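Local atomic coordinates of A rubisco-like protein (Burkholderia fungorum, PDB entry 3NWR), a protein that is of unestablished reaction but has the two-domain fold of RuBisCO large chains and probably acts as a lyase. Residues A[156-159]-A[160-163]; A[181-184]-A[185-189]; A[363-366]-A[367-370]; A[400-403]-A[404-407]; A[412-415]-A[416-419]. All coordinates share one frame; numbering follows the deposited sequence.

Contact 1. Residues A[156-159]-A[160-163]. With SO4 (sulfate ion), chain C.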
loop_
_atom_site.group_PDB
_atom_site.type_symbol
_atom_site.label_atom_id
_atom_site.label_comp_id
_atom_site.label_asym_id
_atom_site.label_seq_id
_atom_site.Cartn_x
_atom_site.Cartn_y
_atom_site.Cartn_z
ATOM N N THR A 156 20.287 4.558 -22.746
ATOM C CA THR A 156 21.174 5.619 -22.278
ATOM C C THR A 156 22.518 5.598 -23.018
ATOM O O THR A 156 23.348 6.497 -22.843
ATOM C CB THR A 156 21.453 5.497 -20.757
ATOM O OG1 THR A 156 22.007 4.211 -20.484
ATOM C CG2 THR A 156 20.173 5.658 -19.954
ATOM N N ASP A 157 22.708 4.572 -23.844
ATOM C CA ASP A 157 23.982 4.308 -24.518
ATOM C C ASP A 157 25.144 4.248 -23.526
ATOM O O ASP A 157 26.208 4.827 -23.763
ATOM C CB ASP A 157 24.252 5.346 -25.609
ATOM C CG ASP A 157 25.343 4.908 -26.575
ATOM O OD1 ASP A 157 25.490 3.686 -26.796
ATOM O OD2 ASP A 157 26.046 5.787 -27.115
ATOM N N VAL A 158 24.926 3.556 -22.409
ATOM C CA VAL A 158 25.962 3.391 -21.382
ATOM C C VAL A 158 26.332 1.922 -21.209
ATOM O O VAL A 158 25.504 1.109 -20.817
ATOM C CB VAL A 158 25.514 3.970 -20.032
ATOM C CG1 VAL A 158 26.620 3.784 -19.002
ATOM C CG2 VAL A 158 25.147 5.450 -20.175
ATOM N N LYS A 159 27.590 1.576 -21.475
ATOM C CA LYS A 159 27.937 0.162 -21.648
ATOM C C LYS A 159 28.705 -0.541 -20.532
ATOM O O LYS A 159 28.363 -1.671 -20.160
ATOM C CB LYS A 159 28.641 -0.046 -22.992
ATOM C CG LYS A 159 27.741 0.271 -24.175
ATOM C CD LYS A 159 26.387 -0.410 -24.017
ATOM C CE LYS A 159 25.410 -0.015 -25.120
ATOM N NZ LYS A 159 24.122 -0.753 -24.983
ATOM N N ASP A 160 29.730 0.119 -20.004
ATOM C CA ASP A 160 30.687 -0.533 -19.102
ATOM C C ASP A 160 30.986 0.328 -17.887
ATOM O O ASP A 160 32.148 0.489 -17.489
ATOM C CB ASP A 160 31.997 -0.826 -19.837
ATOM C CG ASP A 160 31.847 -1.913 -20.888
ATOM O OD1 ASP A 160 31.393 -3.021 -20.539
ATOM O OD2 ASP A 160 32.186 -1.655 -22.063
ATOM N N ARG A 161 29.927 0.892 -17.320
ATOM C CA ARG A 161 29.991 1.723 -16.120
ATOM C C ARG A 161 28.550 1.889 -15.652
ATOM O O ARG A 161 27.630 1.596 -16.408
ATOM C CB ARG A 161 30.574 3.099 -16.423
ATOM C CG ARG A 161 29.813 3.899 -17.480
ATOM C CD ARG A 161 30.345 5.318 -17.551
ATOM N NE ARG A 161 29.665 6.128 -18.560
ATOM C CZ ARG A 161 28.530 6.788 -18.347
ATOM N NH1 ARG A 161 27.925 6.721 -17.160
ATOM N NH2 ARG A 161 28.003 7.515 -19.323
ATOM N N PRO A 162 28.343 2.360 -14.418
ATOM C CA PRO A 162 26.952 2.610 -14.022
ATOM C C PRO A 162 26.384 3.816 -14.750
ATOM O O PRO A 162 27.112 4.654 -15.283
ATOM C CB PRO A 162 27.068 2.936 -12.534
ATOM C CG PRO A 162 28.319 2.249 -12.101
ATOM C CD PRO A 162 29.256 2.439 -13.266
ATOM N N MET A 163 25.060 3.904 -14.761
ATOM C CA MET A 163 24.390 5.090 -15.270
ATOM C C MET A 163 24.264 6.075 -14.118
ATOM O O MET A 163 23.905 5.685 -12.996
ATOM C CB MET A 163 23.020 4.705 -15.845
ATOM C CG MET A 163 23.151 3.874 -17.125
ATOM S SD MET A 163 22.006 2.495 -17.310
ATOM C CE MET A 163 22.699 1.308 -16.152
HETATM S S SO4 C . 29.670 9.483 -21.929
HETATM O O1 SO4 C . 31.109 9.614 -21.734
HETATM O O2 SO4 C . 29.319 8.065 -21.942
HETATM O O3 SO4 C . 29.295 10.100 -23.200
HETATM O O4 SO4 C . 28.982 10.149 -20.831
#
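Arg161 has chi1 58°, which sets CG between the backbone N and the carbonyl carbon, and the chain then runs extended to NE; Val158 meets it with CG1 turned anti to its own backbone N (chi1 -180°). Val158 CG1 lies 3.5 Å from Arg161 CG and also covers one face of the guanidinium, 3.6 Å above the plane and over its centre. A branched aliphatic residue suits this place, because it shields the flat face while the N-H groups round the rim stay available. Arg161 NH2 uses that rim to reach sulfate O2, which lies in the plane, in a nearly straight hydrogen bond of 3.0 Å (168°). Arg228 and Arg399 also bind the sulfate, which probably came from the crystallisation liquor. NH1 has its main partner in Asp192, a salt bridge, and makes a weak bond to Pro162 O. Val158 CB also packs on Met163 CG at 3.7 Å. Met163 CG in turn lies 3.6 Å from Thr156 OG1, a buried hydroxyl bonded to Thr152 O. Asp157, with positive phi, ends helix 148-156 in a Schellman motif, and the chain turns back toward strand 163-165. Arg161 is thus nonpolar toward Val158 and cationic at its rim; the gathering of arginines is consistent with a local preference for anions, with Asp192 probably offsetting part of the charge.

Contact 2. Residues A[181-184]-A[185-189]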
loop_
_atom_site.group_PDB
_atom_site.type_symbol
_atom_site.label_atom_id
_atom_site.label_comp_id
_atom_site.label_asym_id
_atom_site.label_seq_id
_atom_site.Cartn_x
_atom_site.Cartn_y
_atom_site.Cartn_z
ATOM N N ALA A 181 14.626 24.349 -18.789
ATOM C CA ALA A 181 15.911 25.050 -18.748
ATOM C C ALA A 181 16.869 24.335 -17.805
ATOM O O ALA A 181 18.058 24.185 -18.096
ATOM C CB ALA A 181 15.713 26.498 -18.298
ATOM N N LEU A 182 16.343 23.892 -16.667
ATOM C CA LEU A 182 17.168 23.188 -15.697
ATOM C C LEU A 182 17.627 21.855 -16.265
ATOM O O LEU A 182 18.797 21.492 -16.161
ATOM C CB LEU A 182 16.393 22.970 -14.400
ATOM C CG LEU A 182 17.056 22.060 -13.368
ATOM C CD1 LEU A 182 18.462 22.531 -13.014
ATOM C CD2 LEU A 182 16.170 21.981 -12.139
ATOM N N VAL A 183 16.704 21.118 -16.871
ATOM C CA VAL A 183 17.057 19.845 -17.483
ATOM C C VAL A 183 18.167 20.007 -18.527
ATOM O O VAL A 183 19.074 19.187 -18.606
ATOM C CB VAL A 183 15.820 19.154 -18.076
ATOM C CG1 VAL A 183 16.219 18.044 -19.029
ATOM C CG2 VAL A 183 14.959 18.612 -16.958
ATOM N N ARG A 184 18.103 21.078 -19.314
ATOM C CA ARG A 184 19.171 21.375 -20.270
ATOM C C ARG A 184 20.531 21.477 -19.576
ATOM O O ARG A 184 21.513 20.881 -20.027
ATOM C CB ARG A 184 18.856 22.657 -21.045
ATOM C CG ARG A 184 19.936 23.077 -22.040
ATOM C CD ARG A 184 20.324 21.940 -22.969
ATOM N NE ARG A 184 20.690 22.428 -24.300
ATOM C CZ ARG A 184 21.454 21.765 -25.160
ATOM N NH1 ARG A 184 21.957 20.590 -24.823
ATOM N NH2 ARG A 184 21.723 22.279 -26.357
ATOM N N GLU A 185 20.577 22.211 -18.469
ATOM C CA GLU A 185 21.819 22.368 -17.711
ATOM C C GLU A 185 22.305 21.037 -17.150
ATOM O O GLU A 185 23.499 20.758 -17.162
ATOM C CB GLU A 185 21.642 23.372 -16.573
ATOM C CG GLU A 185 21.292 24.783 -17.023
ATOM C CD GLU A 185 20.802 25.658 -15.879
ATOM O OE1 GLU A 185 20.756 25.172 -14.729
ATOM O OE2 GLU A 185 20.461 26.835 -16.130
ATOM N N LEU A 186 21.380 20.218 -16.656
ATOM C CA LEU A 186 21.748 18.918 -16.101
ATOM C C LEU A 186 22.316 17.997 -17.188
ATOM O O LEU A 186 23.287 17.280 -16.961
ATOM C CB LEU A 186 20.546 18.265 -15.400
ATOM C CG LEU A 186 19.942 19.048 -14.227
ATOM C CD1 LEU A 186 18.673 18.385 -13.680
ATOM C CD2 LEU A 186 20.979 19.238 -13.109
ATOM N N CYS A 187 21.712 18.023 -18.374
ATOM C CA CYS A 187 22.243 17.278 -19.508
ATOM C C CYS A 187 23.677 17.717 -19.812
ATOM O O CYS A 187 24.572 16.890 -19.964
ATOM C CB CYS A 187 21.376 17.487 -20.751
ATOM S SG CYS A 187 19.759 16.669 -20.715
ATOM N N GLU A 188 23.875 19.028 -19.911
ATOM C CA GLU A 188 25.187 19.582 -20.243
ATOM C C GLU A 188 26.233 19.227 -19.187
ATOM O O GLU A 188 27.423 19.093 -19.497
ATOM C CB GLU A 188 25.099 21.100 -20.411
ATOM C CG GLU A 188 24.201 21.544 -21.558
ATOM C CD GLU A 188 24.849 21.394 -22.923
ATOM O OE1 GLU A 188 26.049 21.050 -22.998
ATOM O OE2 GLU A 188 24.150 21.633 -23.931
ATOM N N ALA A 189 25.791 19.071 -17.943
ATOM C CA ALA A 189 26.690 18.656 -16.865
ATOM C C ALA A 189 27.173 17.221 -17.070
ATOM O O ALA A 189 28.206 16.827 -16.525
ATOM C CB ALA A 189 26.020 18.812 -15.493
#
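Leu186 N donates to Leu182 O at 2.9 Å, and the neighbouring bond from Cys187 N to Val183 O is equally short and a little straighter (166°). With Glu185 N to Ala181 O and Glu188 N to Arg184 O they form the regular i to i+4 pattern of an alpha-helix. On the inward side Leu182 holds CG anti to its N (chi1 171°), which carries CD1 along the helix to 4.0 Å from Leu186 CG. Val183 CG1 stands 4.2 Å from Cys187 SG; the small thiol suits a buried position close to the backbone. These side chains face Ile168, Ile194 and Val230. Turned another way, Arg184 and Glu188 pair as a salt bridge one turn apart, the carboxylate oxygen OE2 coming over a face of the guanidinium with the two planes 48° apart. Arg184 NH1 crowds another atom of the model, however, and the detail of this pairing is less sure. Tyr222 touches both residues, from helix 208-226. Glu185 reaches outward, its extended chain passing Ala181 O with CG at 3.5 Å. Apolar on one side and charged on another, this is the amphipathic outer helix of an alpha/beta (TIM) barrel.

Contact 3. Residues A[363-366]-A[367-370]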
loop_
_atom_site.group_PDB
_atom_site.type_symbol
_atom_site.label_atom_id
_atom_site.label_comp_id
_atom_site.label_asym_id
_atom_site.label_seq_id
_atom_site.Cartn_x
_atom_site.Cartn_y
_atom_site.Cartn_z
ATOM N N THR A 363 30.758 7.447 -1.872
ATOM C CA THR A 363 29.966 6.240 -1.638
ATOM C C THR A 363 30.079 5.244 -2.791
ATOM O O THR A 363 29.440 4.190 -2.789
ATOM C CB THR A 363 28.471 6.559 -1.405
ATOM O OG1 THR A 363 27.937 7.213 -2.569
ATOM C CG2 THR A 363 28.299 7.467 -0.204
ATOM N N VAL A 364 30.927 5.556 -3.764
ATOM C CA VAL A 364 31.063 4.708 -4.940
ATOM C C VAL A 364 31.711 3.352 -4.630
ATOM O O VAL A 364 31.240 2.318 -5.082
ATOM C CB VAL A 364 31.837 5.446 -6.041
ATOM C CG1 VAL A 364 32.290 4.480 -7.139
ATOM C CG2 VAL A 364 30.973 6.574 -6.608
ATOM N N GLN A 365 32.799 3.350 -3.866
ATOM C CA GLN A 365 33.455 2.085 -3.547
ATOM C C GLN A 365 32.508 1.089 -2.865
ATOM O O GLN A 365 32.450 -0.085 -3.242
ATOM C CB GLN A 365 34.686 2.314 -2.666
ATOM C CG GLN A 365 35.477 1.031 -2.400
ATOM C CD GLN A 365 36.217 0.539 -3.629
ATOM O OE1 GLN A 365 35.871 -0.486 -4.222
ATOM N NE2 GLN A 365 37.233 1.276 -4.021
ATOM N N ALA A 366 31.796 1.554 -1.845
ATOM C CA ALA A 366 30.893 0.684 -1.101
ATOM C C ALA A 366 29.780 0.175 -2.012
ATOM O O ALA A 366 29.353 -0.981 -1.921
ATOM C CB ALA A 366 30.311 1.417 0.086
ATOM N N THR A 367 29.334 1.037 -2.913
ATOM C CA THR A 367 28.267 0.668 -3.838
ATOM C C THR A 367 28.738 -0.417 -4.806
ATOM O O THR A 367 28.048 -1.411 -5.019
ATOM C CB THR A 367 27.755 1.907 -4.592
ATOM O OG1 THR A 367 27.196 2.826 -3.649
ATOM C CG2 THR A 367 26.671 1.529 -5.611
ATOM N N PHE A 368 29.925 -0.224 -5.380
ATOM C CA PHE A 368 30.513 -1.192 -6.296
ATOM C C PHE A 368 30.681 -2.536 -5.598
ATOM O O PHE A 368 30.368 -3.588 -6.160
ATOM C CB PHE A 368 31.868 -0.667 -6.791
ATOM C CG PHE A 368 32.497 -1.501 -7.877
ATOM C CD1 PHE A 368 31.774 -1.881 -8.995
ATOM C CD2 PHE A 368 33.836 -1.865 -7.795
ATOM C CE1 PHE A 368 32.368 -2.635 -10.004
ATOM C CE2 PHE A 368 34.433 -2.613 -8.803
ATOM C CZ PHE A 368 33.700 -2.996 -9.904
ATOM N N ASP A 369 31.171 -2.495 -4.365
ATOM C CA ASP A 369 31.405 -3.719 -3.609
ATOM C C ASP A 369 30.098 -4.417 -3.212
ATOM O O ASP A 369 30.053 -5.638 -3.117
ATOM C CB ASP A 369 32.295 -3.429 -2.398
ATOM C CG ASP A 369 33.722 -3.084 -2.796
ATOM O OD1 ASP A 369 34.118 -3.384 -3.945
ATOM O OD2 ASP A 369 34.459 -2.514 -1.963
ATOM N N ALA A 370 29.034 -3.647 -3.015
ATOM C CA ALA A 370 27.713 -4.230 -2.752
ATOM C C ALA A 370 27.154 -4.975 -3.965
ATOM O O ALA A 370 26.678 -6.104 -3.843
ATOM C CB ALA A 370 26.725 -3.154 -2.293
#
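Thr367 meets Thr363 one turn back along the helix, and its side chain can be followed outward from CB. Thr367 CB lies beside two carbonyl oxygens, 3.4 Å from Thr363 O and 3.5 Å from Val364 O. At the branch, chi1 of -63° sets OG1 beside the backbone N, whence it donates a 2.8 Å hydrogen bond to Thr363 O. Thr367 N donates to the same oxygen at 3.2 Å, and the two donors arrive from opposite faces of the carbonyl plane. The side chain also packs on Leu321, Gln359 and Phe378. Threonine suits the spot: the hydroxyl spends its proton on the helix's own backbone, and the rest can join a buried, mainly apolar surface. Thr363 itself turns its hydroxyl to Gln359 and to Trp360 O.

Phe368 continues the turn with a straight bond from its N to Val364 O (169°). Its CB stays close to that carbonyl, while the ring leads off toward Trp402 and Val405 of helix 391-407. Toward the outside, Gln365 bends at chi2 and brings CG to 3.7 Å from Asp369 OD2. The amide lies beside the carboxylate with the planes 30° apart, though which way round it sits is uncertain. The helix belongs to the beta-alpha-beta unit between strands 352-355 and 377-379. Thr363 O, which accepts two hydrogen bonds, is a first-turn carbonyl well satisfied within the helix, and this implies that the threonine hydroxyl is buried at little polar cost.

Contact 4. Residues A[400-403]-A[404-407]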
loop_
_atom_site.group_PDB
_atom_site.type_symbol
_atom_site.label_atom_id
_atom_site.label_comp_id
_atom_site.label_asym_id
_atom_site.label_seq_id
_atom_site.Cartn_x
_atom_site.Cartn_y
_atom_site.Cartn_z
ATOM N N GLN A 400 34.874 9.835 -12.305
ATOM C CA GLN A 400 36.255 9.502 -11.932
ATOM C C GLN A 400 36.301 8.476 -10.800
ATOM O O GLN A 400 37.125 7.558 -10.813
ATOM C CB GLN A 400 37.017 10.766 -11.544
ATOM C CG GLN A 400 37.423 11.609 -12.744
ATOM C CD GLN A 400 37.928 12.983 -12.353
ATOM O OE1 GLN A 400 37.791 13.408 -11.206
ATOM N NE2 GLN A 400 38.505 13.698 -13.321
ATOM N N ALA A 401 35.400 8.613 -9.828
ATOM C CA ALA A 401 35.296 7.616 -8.766
ATOM C C ALA A 401 34.966 6.238 -9.343
ATOM O O ALA A 401 35.557 5.234 -8.953
ATOM C CB ALA A 401 34.250 8.032 -7.735
ATOM N N TRP A 402 34.007 6.186 -10.266
ATOM C CA TRP A 402 33.671 4.917 -10.901
ATOM C C TRP A 402 34.840 4.332 -11.700
ATOM O O TRP A 402 35.106 3.132 -11.615
ATOM C CB TRP A 402 32.395 5.044 -11.749
ATOM C CG TRP A 402 31.187 5.011 -10.864
ATOM C CD1 TRP A 402 30.359 6.050 -10.552
ATOM C CD2 TRP A 402 30.708 3.880 -10.127
ATOM N NE1 TRP A 402 29.382 5.631 -9.675
ATOM C CE2 TRP A 402 29.570 4.303 -9.402
ATOM C CE3 TRP A 402 31.117 2.545 -10.024
ATOM C CZ2 TRP A 402 28.854 3.447 -8.571
ATOM C CZ3 TRP A 402 30.404 1.692 -9.193
ATOM C CH2 TRP A 402 29.272 2.145 -8.488
ATOM N N ALA A 403 35.543 5.173 -12.451
ATOM C CA ALA A 403 36.727 4.720 -13.179
ATOM C C ALA A 403 37.759 4.112 -12.220
ATOM O O ALA A 403 38.343 3.061 -12.499
ATOM C CB ALA A 403 37.327 5.863 -13.967
ATOM N N ALA A 404 37.960 4.768 -11.081
ATOM C CA ALA A 404 38.905 4.282 -10.076
ATOM C C ALA A 404 38.531 2.902 -9.552
ATOM O O ALA A 404 39.343 1.975 -9.545
ATOM C CB ALA A 404 39.002 5.272 -8.926
ATOM N N VAL A 405 37.288 2.743 -9.109
ATOM C CA VAL A 405 36.925 1.470 -8.486
ATOM C C VAL A 405 36.916 0.328 -9.496
ATOM O O VAL A 405 37.264 -0.805 -9.169
ATOM C CB VAL A 405 35.598 1.542 -7.685
ATOM C CG1 VAL A 405 35.639 2.723 -6.731
ATOM C CG2 VAL A 405 34.387 1.637 -8.619
ATOM N N GLN A 406 36.535 0.629 -10.729
ATOM C CA GLN A 406 36.524 -0.388 -11.773
ATOM C C GLN A 406 37.944 -0.819 -12.146
ATOM O O GLN A 406 38.162 -1.972 -12.518
ATOM C CB GLN A 406 35.745 0.106 -12.996
ATOM C CG GLN A 406 34.252 0.281 -12.719
ATOM C CD GLN A 406 33.482 0.831 -13.910
ATOM O OE1 GLN A 406 32.730 1.797 -13.781
ATOM N NE2 GLN A 406 33.671 0.218 -15.074
ATOM N N ALA A 407 38.895 0.104 -12.019
ATOM C CA ALA A 407 40.304 -0.194 -12.287
ATOM C C ALA A 407 40.976 -0.806 -11.064
ATOM O O ALA A 407 42.094 -1.306 -11.152
ATOM C CB ALA A 407 41.046 1.062 -12.730
#
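Trp402 and Val405 make the tight side of this helical turn, whereas the exposed Ala407, at the end of the turn, lies on its loose side. Val405 CG2 sits 3.7 Å from Trp402 CE3, approaching the indole at a slant. Its chi1 of -51° places CG2 between the backbone N and the carbonyl carbon and sends CG1 back to 3.4 Å from Ala401 O, so both methyls are pressed close to the preceding turn. A beta-branched residue fits here, being rigid and broad near the backbone. The large indole fills the space between elements: it meets Phe378 edge-to-face, packs on Val364, and receives Pro162 as well.

Gln406 lies along the border of this cluster. Its CG passes 3.2 Å from Trp402 O, and OE1 comes to 3.8 Å from Trp402 CB, with the ring and amide planes 64° apart. NE2 is turned to Asp160 O, a hydrogen bond that ties the helix to the loop before strand 163-165. A second packed face is built from alanines: Ala404 CB rests 3.5 Å from Gln400 O, and the Tyr414 ring lies against Ala403 and Ala404, where their small methyls let it come near. Gln400 directs its amide to Leu421 and Glu420. The backbone bonds hold throughout, but the last, from Ala407 N to Ala403 O, is more bent (142°). The chemistry implies an apolar interface edged by glutamines whose amides bond to the loop at Asp160 and to helix 419-427.

Contact 5. Residues A[412-415]-A[416-419]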
loop_
_atom_site.group_PDB
_atom_site.type_symbol
_atom_site.label_atom_id
_atom_site.label_comp_id
_atom_site.label_asym_id
_atom_site.label_seq_id
_atom_site.Cartn_x
_atom_site.Cartn_y
_atom_site.Cartn_z
ATOM N N PRO A 412 41.494 7.807 -2.985
ATOM C CA PRO A 412 42.478 8.849 -2.642
ATOM C C PRO A 412 43.792 8.713 -3.403
ATOM O O PRO A 412 44.546 9.679 -3.450
ATOM C CB PRO A 412 42.718 8.638 -1.142
ATOM C CG PRO A 412 41.473 7.908 -0.666
ATOM C CD PRO A 412 41.117 7.000 -1.813
ATOM N N VAL A 413 44.070 7.541 -3.973
ATOM C CA VAL A 413 45.232 7.398 -4.849
ATOM C C VAL A 413 44.913 8.000 -6.224
ATOM O O VAL A 413 45.667 8.814 -6.757
ATOM C CB VAL A 413 45.651 5.921 -4.998
ATOM C CG1 VAL A 413 46.753 5.776 -6.053
ATOM C CG2 VAL A 413 46.149 5.369 -3.672
ATOM N N TYR A 414 43.774 7.610 -6.788
ATOM C CA TYR A 414 43.365 8.117 -8.099
ATOM C C TYR A 414 43.179 9.632 -8.082
ATOM O O TYR A 414 43.430 10.312 -9.078
ATOM C CB TYR A 414 42.069 7.428 -8.518
ATOM C CG TYR A 414 41.767 7.443 -9.995
ATOM C CD1 TYR A 414 42.651 6.882 -10.908
ATOM C CD2 TYR A 414 40.559 7.949 -10.471
ATOM C CE1 TYR A 414 42.358 6.864 -12.267
ATOM C CE2 TYR A 414 40.257 7.928 -11.831
ATOM C CZ TYR A 414 41.165 7.385 -12.720
ATOM O OH TYR A 414 40.887 7.356 -14.074
ATOM N N ALA A 415 42.729 10.160 -6.949
ATOM C CA ALA A 415 42.503 11.595 -6.792
ATOM C C ALA A 415 43.763 12.415 -7.041
ATOM O O ALA A 415 43.691 13.582 -7.412
ATOM C CB ALA A 415 41.954 11.899 -5.394
ATOM N N GLU A 416 44.917 11.801 -6.816
ATOM C CA GLU A 416 46.181 12.482 -7.060
ATOM C C GLU A 416 46.352 12.778 -8.547
ATOM O O GLU A 416 47.105 13.681 -8.922
ATOM C CB GLU A 416 47.348 11.642 -6.527
ATOM C CG GLU A 416 47.381 11.553 -5.012
ATOM C CD GLU A 416 47.535 12.911 -4.372
ATOM O OE1 GLU A 416 48.566 13.570 -4.619
ATOM O OE2 GLU A 416 46.628 13.334 -3.629
ATOM N N HIS A 417 45.638 12.019 -9.379
ATOM C CA HIS A 417 45.665 12.162 -10.837
ATOM C C HIS A 417 44.466 12.982 -11.352
ATOM O O HIS A 417 44.446 13.409 -12.508
ATOM C CB HIS A 417 45.612 10.780 -11.516
ATOM C CG HIS A 417 46.735 9.855 -11.148
ATOM N ND1 HIS A 417 48.065 10.197 -11.289
ATOM C CD2 HIS A 417 46.724 8.576 -10.703
ATOM C CE1 HIS A 417 48.822 9.183 -10.909
ATOM N NE2 HIS A 417 48.034 8.185 -10.552
ATOM N N MET A 418 43.476 13.198 -10.490
ATOM C CA MET A 418 42.128 13.585 -10.935
ATOM C C MET A 418 41.537 14.714 -10.096
ATOM O O MET A 418 40.972 14.473 -9.028
ATOM C CB MET A 418 41.205 12.365 -10.862
ATOM C CG MET A 418 41.628 11.220 -11.767
ATOM S SD MET A 418 41.251 11.532 -13.499
ATOM C CE MET A 418 42.405 10.415 -14.301
ATOM N N PRO A 419 41.648 15.956 -10.587
ATOM C CA PRO A 419 41.341 17.164 -9.814
ATOM C C PRO A 419 39.894 17.247 -9.337
ATOM O O PRO A 419 39.648 17.635 -8.196
ATOM C CB PRO A 419 41.643 18.296 -10.801
ATOM C CG PRO A 419 42.621 17.714 -11.751
ATOM C CD PRO A 419 42.233 16.278 -11.900
HETATM O O HOH W 1 44.479 12.199 -2.438
#
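A Met-aromatic contact closes the turn between the short helix 411-414 and helix 419-427, where Met418 holds the N-cap position and folds back over Tyr414. Tyr414 chi1 (-159°) carries its ring away from the backbone alongside helix 391-407. Met418 then comes over one face. Met418 CG makes a CH-pi contact, 3.8 Å from the Tyr414 ring centroid and 23° off the normal, displaced toward the rim near CE2. Met418 SD is farther out, 4.7 Å from the Tyr414 centroid and oblique. The terminal methyl, Met418 CE, reaches the phenol end, 3.4 Å from Tyr414 OH. Methionine suits this role, since its flexible, polarisable chain can follow the ring from CE2 to the hydroxyl; it touches Gln400 too.

Beneath these side chains the backbone turns tightly through i to i+3 hydrogen bonds, as in 3-10 turns. His417 N donates to Tyr414 O at 2.8 Å, Glu416 N to Val413 O, and Met418 N to Ala415 O at 3.1 Å. All three donors stand well above the plane of the carbonyl they use, which marks a sharply wound chain. Ala415 O is also bonded to Arg422, and the small Ala415 side chain fits against Leu421 and Leu425 of the following helix. Glu416 and His417 face outward, as their polar groups allow. Glu416 bends at chi2, and a water bridges Pro412 O and Glu416 OE2, donating to each at 2.7 Å.

In the fold
All five contacts fall in the RuBisCO-type catalytic domain and follow one another along the chain, contact 1 leading into strand 163-165 and contact 5 preceding the C-terminal helix 419-427. Contacts 3, 4 and 5 form a continuous patch: the centres of 3 and 4 lie about 10 Å apart, those of 4 and 5 about 11 Å, with helix 391-407 in the middle. Contact 1 joins it through Pro162 and Gln406, its centre about 13 Å from that of contact 4. Contact 2, on helix 176-189, stands apart, about 19 Å from contact 1 between centres. Helix 391-407 thus packs on both the first-strand loop and the last helices, consistent with lying beside neighbouring strands 163-165 and 377-379.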